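Local coordinates for chitinase (Chromobacterium violaceum, PDB 4TXG), which probably hydrolyses the glycosidic bonds of chitin, as a family 18 glycoside hydrolase, at residues Asn404-Pro409 / Gly477-Val483. Residue numbers count along the deposited sequence, not the author numbering.
Sequences NRFVGP and GLWGSSV
Two backbone hydrogen bonds join these loops as a single antiparallel bridge: Ser482 N donates to Arg405 O (2.9 Å) and Val407 N to Gly480 O (3.1 Å). They flank Phe406 and Ser481, a non-hydrogen-bonded pair with CA atoms 5.2 Å apart. Beyond them, a weak bond runs from Trp479 N to Val407 O (2.9 Å); inside the bridge, Arg405 O takes a CA-H...O contact from Ser481 CA (3.3 Å). Residues 477-480 form a type II beta turn closed by Gly480 N to Gly477 O (3.0 Å), with Trp479 in the left-handed region (phi/psi 63/26°). At the start of 404-409, Asn404 makes an Asx turn, OD1 accepting from Phe406 N (3.1 Å). A water bridges Arg405 NE (2.7 Å) and Ser481 OG (3.2 Å); the Arg405 guanidinium also makes a cation-pi contact with Phe424. Val407 (chi1 t) points toward 477-483, CG1 3.2 Å from Gly477 O and CG2 3.8 Å from Ser482 CB. Pro409 CD packs on Trp479 CH2 (3.5 Å) and Leu478 CD1 (3.8 Å), while Trp479 NE1 hydrogen-bonds to Asp416 OD2. The contact ties the loop after barrel strand 391-395 to one following strand 466-468, within a segment between barrel strands 457-462 and 599-603, consistent with the insertion domain of many GH18 chitinases. Main-chain polar groups thus set the register, Pro409 packs on the turn's apolar side chains, and Val407 lies between turn and Ser482.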
# COMPACT_ATOMS: atom_id res chain seq x y z
N ASN A 404 4.98 -0.91 19.92
CA ASN A 404 4.17 -0.60 21.10
C ASN A 404 3.70 -1.86 21.82
O ASN A 404 4.00 -2.97 21.42
CB ASN A 404 2.99 0.32 20.75
CG ASN A 404 1.98 -0.34 19.82
OD1 ASN A 404 1.54 -1.46 20.05
ND2 ASN A 404 1.60 0.38 18.76
N ARG A 405 2.95 -1.66 22.90
CA ARG A 405 2.66 -2.74 23.83
C ARG A 405 1.44 -3.59 23.48
O ARG A 405 1.16 -4.57 24.16
CB ARG A 405 2.44 -2.15 25.23
CG ARG A 405 1.11 -1.38 25.36
CD ARG A 405 1.07 -0.63 26.69
NE ARG A 405 -0.19 0.10 26.87
CZ ARG A 405 -0.39 1.34 26.41
NH1 ARG A 405 0.55 1.96 25.72
NH2 ARG A 405 -1.55 1.94 26.63
N PHE A 406 0.70 -3.22 22.44
CA PHE A 406 -0.56 -3.89 22.15
C PHE A 406 -0.34 -5.15 21.33
O PHE A 406 -0.05 -5.09 20.14
CB PHE A 406 -1.52 -2.93 21.44
CG PHE A 406 -1.85 -1.70 22.24
CD1 PHE A 406 -2.67 -1.79 23.36
CD2 PHE A 406 -1.33 -0.47 21.90
CE1 PHE A 406 -2.96 -0.66 24.11
CE2 PHE A 406 -1.62 0.66 22.64
CZ PHE A 406 -2.44 0.56 23.75
N VAL A 407 -0.47 -6.29 21.99
CA VAL A 407 -0.18 -7.58 21.38
C VAL A 407 -1.34 -8.05 20.52
O VAL A 407 -2.46 -8.20 21.00
CB VAL A 407 0.12 -8.64 22.45
CG1 VAL A 407 0.46 -9.97 21.78
CG2 VAL A 407 1.26 -8.17 23.36
N GLY A 408 -1.08 -8.32 19.24
CA GLY A 408 -2.16 -8.71 18.35
C GLY A 408 -1.68 -9.01 16.95
O GLY A 408 -0.48 -8.93 16.68
N PRO A 409 -2.61 -9.35 16.05
CA PRO A 409 -2.24 -9.77 14.69
C PRO A 409 -1.55 -8.66 13.92
O PRO A 409 -1.89 -7.47 14.04
CB PRO A 409 -3.58 -10.12 14.03
CG PRO A 409 -4.60 -10.14 15.13
CD PRO A 409 -4.07 -9.24 16.21
N GLY A 477 -2.32 -14.80 24.69
CA GLY A 477 -1.56 -13.63 24.26
C GLY A 477 -2.33 -12.61 23.44
O GLY A 477 -1.94 -11.44 23.36
N LEU A 478 -3.42 -13.04 22.80
CA LEU A 478 -4.16 -12.16 21.90
C LEU A 478 -4.81 -11.00 22.65
O LEU A 478 -5.57 -11.22 23.59
CB LEU A 478 -5.24 -12.93 21.13
CG LEU A 478 -6.06 -12.11 20.14
CD1 LEU A 478 -5.20 -11.67 18.96
CD2 LEU A 478 -7.27 -12.91 19.66
N TRP A 479 -4.51 -9.78 22.21
CA TRP A 479 -4.98 -8.54 22.83
C TRP A 479 -4.46 -8.40 24.25
O TRP A 479 -5.05 -7.71 25.09
CB TRP A 479 -6.52 -8.44 22.82
CG TRP A 479 -7.15 -8.57 21.44
CD1 TRP A 479 -8.24 -9.32 21.12
CD2 TRP A 479 -6.71 -7.95 20.22
NE1 TRP A 479 -8.52 -9.20 19.78
CE2 TRP A 479 -7.60 -8.36 19.20
CE3 TRP A 479 -5.66 -7.08 19.88
CZ2 TRP A 479 -7.48 -7.95 17.88
CZ3 TRP A 479 -5.55 -6.67 18.55
CH2 TRP A 479 -6.45 -7.10 17.58
N GLY A 480 -3.32 -9.03 24.51
CA GLY A 480 -2.59 -8.83 25.75
C GLY A 480 -1.71 -7.60 25.68
O GLY A 480 -1.82 -6.78 24.76
N SER A 481 -0.82 -7.48 26.65
CA SER A 481 0.04 -6.31 26.77
C SER A 481 1.47 -6.71 27.04
O SER A 481 1.74 -7.62 27.81
CB SER A 481 -0.46 -5.39 27.90
OG SER A 481 0.44 -4.31 28.09
N SER A 482 2.40 -6.01 26.39
CA SER A 482 3.81 -6.31 26.55
C SER A 482 4.63 -5.03 26.47
O SER A 482 4.93 -4.55 25.39
CB SER A 482 4.27 -7.29 25.47
OG SER A 482 5.68 -7.33 25.39
N VAL A 483 4.97 -4.46 27.62
CA VAL A 483 5.71 -3.21 27.65
C VAL A 483 7.21 -3.49 27.72
O VAL A 483 7.64 -4.38 28.46
CB VAL A 483 5.27 -2.33 28.84
CG1 VAL A 483 6.19 -1.12 29.01
CG2 VAL A 483 3.82 -1.89 28.65
O HOH W 1 -1.73 -2.05 27.39